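Kallistatin (Homo sapiens, PDB 6F4V) inhibits tissue kallikrein as a serpin, being cleaved at its reactive site and forming a stable equimolar complex with the enzyme. Local coordinates at residues A[147-160]-A[309-321]. Sequence-based numbering, arbitrary orientation.
Sequences KIVDLVSELKKDVL and QKLEASKSFHKAT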
loop_
_atom_site.group_PDB
_atom_site.type_symbol
_atom_site.label_atom_id
_atom_site.label_comp_id
_atom_site.label_asym_id
_atom_site.label_seq_id
_atom_site.Cartn_x
_atom_site.Cartn_y
_atom_site.Cartn_z
ATOM N N LYS A 147 -6.941 12.595 -3.711
ATOM C CA LYS A 147 -7.355 11.509 -2.840
ATOM C C LYS A 147 -6.723 11.498 -1.453
ATOM O O LYS A 147 -7.382 11.149 -0.484
ATOM C CB LYS A 147 -7.086 10.161 -3.519
ATOM C CG LYS A 147 -7.834 9.957 -4.835
ATOM C CD LYS A 147 -9.319 10.294 -4.772
ATOM C CE LYS A 147 -10.029 9.445 -3.756
ATOM N NZ LYS A 147 -11.495 9.664 -3.756
ATOM N N ILE A 148 -5.443 11.818 -1.357
ATOM C CA ILE A 148 -4.763 11.845 -0.054
ATOM C C ILE A 148 -4.610 13.281 0.437
ATOM O O ILE A 148 -3.743 14.020 -0.021
ATOM C CB ILE A 148 -3.398 11.134 -0.069
ATOM C CG1 ILE A 148 -3.528 9.725 -0.654
ATOM C CG2 ILE A 148 -2.835 11.135 1.349
ATOM C CD1 ILE A 148 -4.524 8.808 0.032
ATOM N N VAL A 149 -5.463 13.618 1.395
ATOM C CA VAL A 149 -5.590 14.945 2.002
ATOM C C VAL A 149 -5.054 14.862 3.451
ATOM O O VAL A 149 -5.296 13.879 4.169
ATOM C CB VAL A 149 -7.097 15.369 2.016
ATOM C CG1 VAL A 149 -7.278 16.838 2.405
ATOM C CG2 VAL A 149 -7.724 15.172 0.630
ATOM N N ASP A 150 -4.336 15.891 3.861
ATOM C CA ASP A 150 -3.825 16.036 5.216
ATOM C C ASP A 150 -2.948 14.847 5.652
ATOM O O ASP A 150 -3.099 14.300 6.747
ATOM C CB ASP A 150 -4.975 16.338 6.206
ATOM C CG ASP A 150 -5.781 17.617 5.823
ATOM O OD1 ASP A 150 -5.213 18.580 5.226
ATOM O OD2 ASP A 150 -7.002 17.649 6.124
ATOM N N LEU A 151 -2.032 14.439 4.777
ATOM C CA LEU A 151 -1.142 13.328 5.102
ATOM C C LEU A 151 -0.422 13.590 6.429
ATOM O O LEU A 151 -0.452 12.760 7.346
ATOM C CB LEU A 151 -0.106 13.092 4.011
ATOM C CG LEU A 151 0.969 12.047 4.354
ATOM C CD1 LEU A 151 0.337 10.682 4.638
ATOM C CD2 LEU A 151 2.035 11.965 3.287
ATOM N N VAL A 152 0.256 14.730 6.489
ATOM C CA VAL A 152 0.997 15.118 7.676
ATOM C C VAL A 152 0.020 15.863 8.608
ATOM O O VAL A 152 -0.294 17.030 8.372
ATOM C CB VAL A 152 2.211 15.981 7.295
ATOM C CG1 VAL A 152 2.943 16.460 8.542
ATOM C CG2 VAL A 152 3.141 15.194 6.400
ATOM N N SER A 153 -0.462 15.168 9.637
ATOM C CA SER A 153 -1.454 15.719 10.586
ATOM C C SER A 153 -0.849 16.415 11.817
ATOM O O SER A 153 -1.584 17.068 12.552
ATOM C CB SER A 153 -2.394 14.609 11.045
ATOM O OG SER A 153 -1.641 13.499 11.496
ATOM N N GLU A 154 0.460 16.229 12.062
ATOM C CA GLU A 154 1.236 16.945 13.097
ATOM C C GLU A 154 2.618 17.208 12.543
ATOM O O GLU A 154 3.130 16.400 11.748
ATOM C CB GLU A 154 1.523 16.081 14.329
ATOM C CG GLU A 154 0.367 15.424 15.020
ATOM C CD GLU A 154 0.833 14.395 16.039
ATOM O OE1 GLU A 154 0.098 13.392 16.229
ATOM O OE2 GLU A 154 1.934 14.581 16.634
ATOM N N LEU A 155 3.253 18.272 13.026
ATOM C CA LEU A 155 4.630 18.577 12.675
ATOM C C LEU A 155 5.260 19.368 13.824
ATOM O O LEU A 155 4.769 20.444 14.161
ATOM C CB LEU A 155 4.664 19.395 11.377
ATOM C CG LEU A 155 6.027 19.645 10.743
ATOM C CD1 LEU A 155 6.619 18.329 10.261
ATOM C CD2 LEU A 155 5.910 20.643 9.600
ATOM N N LYS A 156 6.318 18.837 14.436
ATOM C CA LYS A 156 6.995 19.544 15.534
ATOM C C LYS A 156 7.870 20.677 15.003
ATOM O O LYS A 156 8.320 20.645 13.847
ATOM C CB LYS A 156 7.829 18.575 16.367
ATOM C CG LYS A 156 7.018 17.473 17.031
ATOM C CD LYS A 156 7.840 16.736 18.086
ATOM C CE LYS A 156 6.954 15.947 19.047
ATOM N NZ LYS A 156 6.156 14.893 18.355
ATOM N N LYS A 157 8.125 21.680 15.848
ATOM C CA LYS A 157 8.898 22.864 15.425
ATOM C C LYS A 157 10.386 22.577 15.228
ATOM O O LYS A 157 11.069 23.343 14.565
ATOM C CB LYS A 157 8.718 24.046 16.411
ATOM C CG LYS A 157 7.321 24.680 16.390
ATOM C CD LYS A 157 7.136 25.786 17.437
ATOM C CE LYS A 157 8.130 26.940 17.296
ATOM N NZ LYS A 157 8.254 27.469 15.905
ATOM N N ASP A 158 10.878 21.477 15.800
ATOM C CA ASP A 158 12.292 21.072 15.682
ATOM C C ASP A 158 12.561 20.047 14.549
ATOM O O ASP A 158 13.609 19.399 14.521
ATOM C CB ASP A 158 12.793 20.526 17.034
ATOM C CG ASP A 158 11.901 19.425 17.609
ATOM O OD1 ASP A 158 10.798 19.196 17.069
ATOM O OD2 ASP A 158 12.296 18.801 18.618
ATOM N N VAL A 159 11.613 19.901 13.629
ATOM C CA VAL A 159 11.804 19.056 12.447
ATOM C C VAL A 159 12.695 19.772 11.445
ATOM O O VAL A 159 12.541 20.971 11.234
ATOM C CB VAL A 159 10.443 18.680 11.818
ATOM C CG1 VAL A 159 10.606 18.065 10.431
ATOM C CG2 VAL A 159 9.696 17.740 12.749
ATOM N N LEU A 160 13.634 19.039 10.845
ATOM C CA LEU A 160 14.518 19.571 9.806
ATOM C C LEU A 160 14.347 18.906 8.436
ATOM O O LEU A 160 14.918 19.371 7.455
ATOM C CB LEU A 160 15.970 19.417 10.257
ATOM C CG LEU A 160 16.328 20.064 11.613
ATOM C CD1 LEU A 160 17.711 19.582 12.047
ATOM C CD2 LEU A 160 16.265 21.596 11.565
ATOM N N GLN A 309 23.774 18.288 12.972
ATOM C CA GLN A 309 23.001 18.023 14.183
ATOM C C GLN A 309 22.856 16.509 14.354
ATOM O O GLN A 309 22.967 15.744 13.373
ATOM C CB GLN A 309 21.587 18.624 14.081
ATOM C CG GLN A 309 21.493 20.139 13.923
ATOM C CD GLN A 309 21.781 20.917 15.208
ATOM O OE1 GLN A 309 21.998 20.346 16.288
ATOM N NE2 GLN A 309 21.786 22.235 15.091
ATOM N N LYS A 310 22.607 16.090 15.597
ATOM C CA LYS A 310 22.218 14.705 15.894
ATOM C C LYS A 310 20.719 14.534 15.650
ATOM O O LYS A 310 19.897 15.200 16.283
ATOM C CB LYS A 310 22.591 14.302 17.324
ATOM C CG LYS A 310 24.096 14.171 17.485
ATOM C CD LYS A 310 24.511 13.225 18.597
ATOM C CE LYS A 310 26.035 13.215 18.709
ATOM N NZ LYS A 310 26.552 12.123 19.579
ATOM N N LEU A 311 20.377 13.635 14.730
ATOM C CA LEU A 311 19.014 13.534 14.244
ATOM C C LEU A 311 18.272 12.369 14.860
ATOM O O LEU A 311 18.860 11.338 15.153
ATOM C CB LEU A 311 19.015 13.380 12.726
ATOM C CG LEU A 311 19.611 14.557 11.946
ATOM C CD1 LEU A 311 19.419 14.310 10.469
ATOM C CD2 LEU A 311 18.975 15.885 12.332
ATOM N N GLU A 312 16.965 12.516 15.014
ATOM C CA GLU A 312 16.161 11.364 15.402
ATOM C C GLU A 312 14.810 11.347 14.675
ATOM O O GLU A 312 14.357 12.364 14.122
ATOM C CB GLU A 312 16.061 11.277 16.933
ATOM C CG GLU A 312 15.131 12.258 17.569
ATOM C CD GLU A 312 15.335 12.377 19.086
ATOM O OE1 GLU A 312 15.771 11.383 19.744
ATOM O OE2 GLU A 312 15.053 13.486 19.599
ATOM N N ALA A 313 14.189 10.172 14.662
ATOM C CA ALA A 313 12.874 10.012 14.059
ATOM C C ALA A 313 11.836 10.829 14.810
ATOM O O ALA A 313 11.885 10.897 16.027
ATOM C CB ALA A 313 12.469 8.547 14.070
ATOM N N SER A 314 10.927 11.462 14.073
ATOM C CA SER A 314 9.765 12.116 14.621
ATOM C C SER A 314 8.529 11.331 14.105
ATOM O O SER A 314 8.530 10.103 14.160
ATOM C CB SER A 314 9.752 13.610 14.283
ATOM O OG SER A 314 8.798 14.286 15.113
ATOM N N LYS A 315 7.482 11.997 13.642
ATOM C CA LYS A 315 6.247 11.318 13.282
ATOM C C LYS A 315 6.355 10.719 11.877
ATOM O O LYS A 315 7.048 11.263 11.013
ATOM C CB LYS A 315 5.059 12.295 13.313
ATOM C CG LYS A 315 4.698 12.886 14.687
ATOM C CD LYS A 315 4.409 11.857 15.775
ATOM C CE LYS A 315 3.044 11.204 15.581
ATOM N NZ LYS A 315 2.795 10.124 16.569
ATOM N N SER A 316 5.616 9.638 11.657
ATOM C CA SER A 316 5.500 8.990 10.333
ATOM C C SER A 316 4.068 8.539 10.102
ATOM O O SER A 316 3.504 7.777 10.919
ATOM C CB SER A 316 6.455 7.779 10.209
ATOM O OG SER A 316 6.338 7.118 8.940
ATOM N N PHE A 317 3.458 9.034 9.015
ATOM C CA PHE A 317 2.055 8.748 8.715
ATOM C C PHE A 317 1.915 7.981 7.428
ATOM O O PHE A 317 2.771 8.072 6.540
ATOM C CB PHE A 317 1.250 10.049 8.638
ATOM C CG PHE A 317 1.308 10.847 9.902
ATOM C CD1 PHE A 317 0.575 10.440 11.034
ATOM C CD2 PHE A 317 2.120 11.965 9.994
ATOM C CE1 PHE A 317 0.624 11.175 12.220
ATOM C CE2 PHE A 317 2.185 12.691 11.191
ATOM C CZ PHE A 317 1.444 12.296 12.288
ATOM N N HIS A 318 0.850 7.207 7.337
ATOM C CA HIS A 318 0.464 6.568 6.088
ATOM C C HIS A 318 -1.051 6.690 5.918
ATOM O O HIS A 318 -1.794 6.394 6.845
ATOM C CB HIS A 318 0.845 5.081 6.075
ATOM C CG HIS A 318 0.540 4.414 4.768
ATOM N ND1 HIS A 318 1.346 4.562 3.665
ATOM C CD2 HIS A 318 -0.487 3.622 4.387
ATOM C CE1 HIS A 318 0.818 3.889 2.653
ATOM N NE2 HIS A 318 -0.304 3.318 3.064
ATOM N N LYS A 319 -1.506 7.183 4.771
ATOM C CA LYS A 319 -2.913 7.200 4.439
ATOM C C LYS A 319 -3.127 6.613 3.078
ATOM O O LYS A 319 -2.266 6.727 2.193
ATOM C CB LYS A 319 -3.472 8.617 4.452
ATOM C CG LYS A 319 -3.356 9.300 5.806
ATOM C CD LYS A 319 -3.888 10.733 5.754
ATOM C CE LYS A 319 -5.343 10.825 6.162
ATOM N NZ LYS A 319 -5.760 12.245 6.409
ATOM N N ALA A 320 -4.277 5.998 2.912
ATOM C CA ALA A 320 -4.607 5.347 1.663
ATOM C C ALA A 320 -6.115 5.337 1.414
ATOM O O ALA A 320 -6.903 5.291 2.371
ATOM C CB ALA A 320 -4.073 3.940 1.641
ATOM N N THR A 321 -6.496 5.308 0.138
ATOM C CA THR A 321 -7.922 5.268 -0.252
ATOM C C THR A 321 -8.151 4.313 -1.400
ATOM O O THR A 321 -7.316 4.205 -2.298
ATOM C CB THR A 321 -8.474 6.671 -0.717
ATOM O OG1 THR A 321 -7.748 7.099 -1.888
ATOM C CG2 THR A 321 -8.276 7.696 0.316
HETATM O O HOH W 1 0.056 10.288 16.771
HETATM O O HOH W 2 8.378 13.474 17.721
#
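The ammonium group of K319 reaches off beta-sheet A of the serpin fold into the loop 147-158, which follows helix 129-143 and runs antiparallel along one face of strand 312-324 toward strand 159-172. Strand 328-340 lies between those two strands, consistent with an inserted reactive-centre loop. K319 NZ donates to V149 O at 2.8 Å, almost in line with the carbonyl (C=O...N angle 162°), and more weakly to D150 O. A bend at chi3 (94°) turns the lysine end toward both oxygens. A methionine in place of K319 would probably leave V149 O without this donor and the loop less firmly tied. One water links E154 OE1 to K315 NZ, itself salt-bridged to D284; another joins K156 NZ to S314 OG.

Between these polar links, F317 packs against residues 151-154 of the loop. L151 O lies 3.5 Å from F317 CB, and L151 CD1 reaches K319 CG at 4.1 Å. At one end I148 CD1 rests on A320 CA and T321 CG2; at the other L160 CD1 meets L311 CD2. S153 OG, set between its backbone N and carbonyl carbon (chi1 51°), lies over one face of the F317 ring, near its rim, 3.3 Å from CE1.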